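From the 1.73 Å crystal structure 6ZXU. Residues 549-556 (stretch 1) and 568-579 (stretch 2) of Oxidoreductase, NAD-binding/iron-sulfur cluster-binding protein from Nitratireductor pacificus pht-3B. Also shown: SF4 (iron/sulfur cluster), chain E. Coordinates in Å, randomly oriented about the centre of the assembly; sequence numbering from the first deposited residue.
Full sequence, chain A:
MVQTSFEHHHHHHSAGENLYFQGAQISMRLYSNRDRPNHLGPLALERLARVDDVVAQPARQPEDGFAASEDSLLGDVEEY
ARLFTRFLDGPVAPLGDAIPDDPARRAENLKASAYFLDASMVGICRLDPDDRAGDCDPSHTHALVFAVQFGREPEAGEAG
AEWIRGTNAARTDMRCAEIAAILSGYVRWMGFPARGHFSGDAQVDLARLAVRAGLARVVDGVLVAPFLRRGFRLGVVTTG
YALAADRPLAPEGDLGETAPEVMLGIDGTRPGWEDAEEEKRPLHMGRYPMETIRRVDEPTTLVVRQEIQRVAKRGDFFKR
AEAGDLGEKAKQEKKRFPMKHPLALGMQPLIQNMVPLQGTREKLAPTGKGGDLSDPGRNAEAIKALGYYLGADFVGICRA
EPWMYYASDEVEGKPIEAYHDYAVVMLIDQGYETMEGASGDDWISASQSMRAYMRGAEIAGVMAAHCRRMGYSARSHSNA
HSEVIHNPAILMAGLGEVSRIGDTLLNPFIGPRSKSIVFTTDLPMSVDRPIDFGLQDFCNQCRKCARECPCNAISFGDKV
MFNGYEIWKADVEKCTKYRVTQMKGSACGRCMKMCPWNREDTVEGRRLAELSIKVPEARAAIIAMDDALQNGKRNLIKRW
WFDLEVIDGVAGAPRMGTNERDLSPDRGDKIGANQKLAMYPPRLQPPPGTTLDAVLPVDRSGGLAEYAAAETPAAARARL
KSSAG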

# COMPACT_ATOMS: atom_id res chain seq x y z
N CYS A 549 2.57 -20.41 8.02
CA CYS A 549 1.24 -19.81 8.32
C CYS A 549 0.84 -20.22 9.75
O CYS A 549 0.76 -21.43 9.98
CB CYS A 549 0.12 -20.34 7.35
SG CYS A 549 -1.55 -19.85 7.84
N PRO A 550 0.57 -19.26 10.66
CA PRO A 550 0.21 -19.62 12.05
C PRO A 550 -1.00 -20.52 12.21
O PRO A 550 -1.07 -21.24 13.19
CB PRO A 550 -0.06 -18.29 12.71
CG PRO A 550 0.63 -17.27 11.81
CD PRO A 550 0.59 -17.82 10.45
N CYS A 551 -1.91 -20.61 11.23
CA CYS A 551 -3.07 -21.48 11.34
C CYS A 551 -3.20 -22.52 10.25
O CYS A 551 -4.26 -23.04 10.08
CB CYS A 551 -4.34 -20.66 11.44
SG CYS A 551 -4.68 -19.76 9.94
N ASN A 552 -2.12 -22.85 9.57
CA ASN A 552 -2.10 -23.90 8.55
C ASN A 552 -3.15 -23.75 7.47
O ASN A 552 -3.73 -24.73 7.02
CB ASN A 552 -2.20 -25.29 9.16
CG ASN A 552 -1.22 -25.48 10.31
OD1 ASN A 552 0.01 -25.19 10.21
ND2 ASN A 552 -1.77 -25.87 11.46
N ALA A 553 -3.44 -22.50 7.08
CA ALA A 553 -4.51 -22.25 6.13
C ALA A 553 -4.03 -22.43 4.69
O ALA A 553 -4.83 -22.60 3.80
CB ALA A 553 -5.07 -20.85 6.34
N ILE A 554 -2.72 -22.37 4.41
CA ILE A 554 -2.21 -22.42 3.02
C ILE A 554 -2.02 -23.88 2.63
O ILE A 554 -1.44 -24.66 3.37
CB ILE A 554 -0.93 -21.55 2.89
CG1 ILE A 554 -1.30 -20.10 3.16
CG2 ILE A 554 -0.25 -21.77 1.56
CD1 ILE A 554 -0.14 -19.16 3.20
N SER A 555 -2.43 -24.21 1.41
CA SER A 555 -2.26 -25.56 0.87
C SER A 555 -0.82 -25.98 0.59
O SER A 555 -0.05 -25.27 -0.05
CB SER A 555 -3.10 -25.73 -0.38
OG SER A 555 -2.88 -27.03 -0.94
N PHE A 556 -0.45 -27.14 1.11
CA PHE A 556 0.79 -27.86 0.80
C PHE A 556 0.63 -28.76 -0.39
O PHE A 556 1.59 -29.41 -0.79
CB PHE A 556 1.21 -28.76 1.98
CG PHE A 556 1.75 -28.03 3.16
CD1 PHE A 556 0.95 -27.65 4.15
CD2 PHE A 556 3.09 -27.86 3.29
CE1 PHE A 556 1.46 -27.01 5.27
CE2 PHE A 556 3.63 -27.22 4.39
CZ PHE A 556 2.81 -26.80 5.40
N TRP A 568 -4.51 -22.48 -6.13
CA TRP A 568 -4.17 -23.11 -4.85
C TRP A 568 -5.15 -22.55 -3.81
O TRP A 568 -5.02 -21.39 -3.43
CB TRP A 568 -2.74 -22.76 -4.40
CG TRP A 568 -1.63 -23.64 -4.99
CD1 TRP A 568 -1.35 -24.93 -4.65
CD2 TRP A 568 -0.68 -23.28 -5.97
NE1 TRP A 568 -0.31 -25.40 -5.37
CE2 TRP A 568 0.12 -24.40 -6.22
CE3 TRP A 568 -0.47 -22.14 -6.73
CZ2 TRP A 568 1.19 -24.40 -7.12
CZ3 TRP A 568 0.58 -22.12 -7.60
CH2 TRP A 568 1.38 -23.26 -7.84
N LYS A 569 -6.13 -23.29 -3.39
CA LYS A 569 -7.15 -22.71 -2.52
C LYS A 569 -6.73 -22.86 -1.08
O LYS A 569 -6.52 -23.96 -0.56
CB LYS A 569 -8.57 -23.33 -2.75
CG LYS A 569 -9.67 -22.46 -2.13
CD LYS A 569 -9.85 -21.22 -3.01
CE LYS A 569 -10.38 -20.08 -2.27
NZ LYS A 569 -10.41 -18.89 -3.14
N ALA A 570 -6.48 -21.73 -0.43
CA ALA A 570 -6.23 -21.66 0.97
C ALA A 570 -7.54 -21.86 1.72
O ALA A 570 -8.63 -21.72 1.16
CB ALA A 570 -5.65 -20.35 1.37
N ASP A 571 -7.45 -22.16 3.00
CA ASP A 571 -8.66 -22.30 3.87
C ASP A 571 -9.04 -20.94 4.43
O ASP A 571 -8.45 -20.45 5.38
CB ASP A 571 -8.39 -23.28 5.00
CG ASP A 571 -9.67 -23.70 5.73
OD1 ASP A 571 -10.52 -22.84 6.05
OD2 ASP A 571 -9.85 -24.95 5.94
N VAL A 572 -10.02 -20.32 3.81
CA VAL A 572 -10.37 -18.97 4.11
C VAL A 572 -11.06 -18.84 5.46
O VAL A 572 -11.02 -17.78 6.09
CB VAL A 572 -11.16 -18.29 2.98
CG1 VAL A 572 -10.35 -18.29 1.70
CG2 VAL A 572 -12.51 -18.94 2.75
N GLU A 573 -11.71 -19.91 5.90
CA GLU A 573 -12.29 -19.90 7.25
C GLU A 573 -11.21 -19.86 8.33
O GLU A 573 -11.32 -19.06 9.27
CB GLU A 573 -13.13 -21.11 7.43
CG GLU A 573 -13.72 -21.22 8.83
CD GLU A 573 -14.57 -22.50 8.94
OE1 GLU A 573 -14.70 -23.31 7.96
OE2 GLU A 573 -15.14 -22.69 10.03
N LYS A 574 -10.18 -20.67 8.20
CA LYS A 574 -9.08 -20.67 9.17
C LYS A 574 -8.31 -19.35 9.16
O LYS A 574 -8.10 -18.72 10.23
CB LYS A 574 -8.13 -21.80 8.94
CG LYS A 574 -8.71 -23.15 9.23
CD LYS A 574 -7.64 -24.19 9.56
CE LYS A 574 -6.87 -24.53 8.33
NZ LYS A 574 -5.99 -25.73 8.49
N CYS A 575 -8.00 -18.83 7.96
CA CYS A 575 -7.31 -17.55 7.89
C CYS A 575 -8.21 -16.42 8.43
O CYS A 575 -7.77 -15.62 9.31
CB CYS A 575 -6.81 -17.26 6.48
SG CYS A 575 -6.12 -15.63 6.34
N THR A 576 -9.48 -16.37 8.08
CA THR A 576 -10.33 -15.33 8.65
C THR A 576 -10.35 -15.33 10.18
O THR A 576 -10.21 -14.30 10.85
CB THR A 576 -11.81 -15.44 8.12
OG1 THR A 576 -11.78 -15.34 6.71
CG2 THR A 576 -12.64 -14.28 8.63
N LYS A 577 -10.54 -16.52 10.77
CA LYS A 577 -10.64 -16.62 12.21
C LYS A 577 -9.33 -16.17 12.86
O LYS A 577 -9.35 -15.43 13.86
CB LYS A 577 -10.97 -18.05 12.61
CG LYS A 577 -12.45 -18.31 12.47
CD LYS A 577 -12.79 -19.79 12.68
CE LYS A 577 -14.29 -19.93 12.98
NZ LYS A 577 -14.76 -21.28 12.59
N TYR A 578 -8.17 -16.58 12.33
CA TYR A 578 -6.91 -16.13 12.89
C TYR A 578 -6.75 -14.60 12.80
O TYR A 578 -6.49 -13.94 13.79
CB TYR A 578 -5.71 -16.87 12.26
CG TYR A 578 -4.40 -16.52 12.93
CD1 TYR A 578 -4.07 -17.06 14.16
CD2 TYR A 578 -3.53 -15.59 12.38
CE1 TYR A 578 -2.88 -16.70 14.81
CE2 TYR A 578 -2.35 -15.25 13.02
CZ TYR A 578 -2.02 -15.83 14.24
OH TYR A 578 -0.85 -15.48 14.88
N ARG A 579 -6.95 -14.04 11.64
CA ARG A 579 -6.76 -12.62 11.49
C ARG A 579 -7.71 -11.77 12.37
O ARG A 579 -7.30 -10.79 12.98
CB ARG A 579 -6.91 -12.22 10.02
CG ARG A 579 -5.89 -12.81 9.09
CD ARG A 579 -5.89 -12.22 7.66
NE ARG A 579 -5.35 -10.89 7.65
CZ ARG A 579 -5.85 -9.87 7.02
NH1 ARG A 579 -5.22 -8.72 7.06
NH2 ARG A 579 -6.91 -10.01 6.28
FE1 SF4 E . -3.89 -15.80 6.71
FE2 SF4 E . -1.68 -15.06 8.21
FE3 SF4 E . -1.39 -15.60 5.49
FE4 SF4 E . -1.88 -17.61 7.29
S1 SF4 E . -0.12 -16.29 7.20
S2 SF4 E . -2.88 -17.26 5.29
S3 SF4 E . -3.24 -16.54 8.76
S4 SF4 E . -2.64 -14.01 6.42
O HOH W 1 -3.21 -22.11 -0.59
O HOH W 2 -4.84 -26.22 -3.49

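Iron-sulfur proteins illustrate a general principle: a metal cluster fixes two segments at a point, but ordinary packing and backbone hydrogen bonds align them. Here the cluster is bound from both stretches, with Cys 549 SG 2.3 Å from SF4 FE4 and Cys 575 SG 2.3 Å from SF4 FE1. Beside these ligands the stretches bury 499 Å² between them, and Cys 551, Ala 553, Tyr 578 and Lys 574 contribute most of it.

Ala 553 sits where the loop meets the start of the helix. Its carbonyl O accepts a nearly linear hydrogen bond from Asp 571 N (2.8 Å), the one direct backbone-to-backbone hydrogen bond between the stretches. Asp 571 is the N-cap residue, and its OD1 accepts from Lys 574 N at 3.1 Å, so the residue that receives the loop also closes the first turn of the helix. The CA-to-CB bond of Ala 553 points sideways, and its methyl group packs against the helix, with CB 4.0 Å from Cys 575 CB and 4.1 Å from Lys 574 CB, while the backbones run close, Ala 553 CA lying 4.7 Å from Asp 571 CA.

Lys 574 uses both parts of its long side chain. Its aliphatic portion covers the loop, CE lying 3.5 Å from Cys 551 O, while NZ donates a hydrogen bond to Asn 552 O at 2.9 Å. The charged end thus satisfies a carbonyl that the turn leaves free.

That turn, type I from Cys 549 to Asn 552, is organised around the cluster ligand: Cys 549 SG accepts from Ala 553 N (3.3 Å) and Cys 551 N (3.5 Å). It presents Pro 550 and Cys 551 to the helix. Cys 551 is not a ligand of this cluster; its chi1 is p, and SG packs as an apolar group 3.8 Å from Tyr 578 CB, while also lying 3.7 Å from SF4 S3. Pro 550 places CB over one face of the Tyr 578 ring, 3.5 Å from CZ, in a CH-pi contact. The broad aromatic surface accommodates the compact pyrrolidine ring, and Tyr 578 OH finds its hydrogen bond elsewhere in the structure.

At the other end water replaces direct pairing. One molecule accepts from Ser 555 N (3.0 Å) and donates a weak bond to Trp 568 O (3.4 Å); another accepts from Lys 569 N (3.2 Å) and makes a weak bond with Ser 555 OG (3.3 Å). The contact therefore grades from metal through packed side chains to solvent bridges.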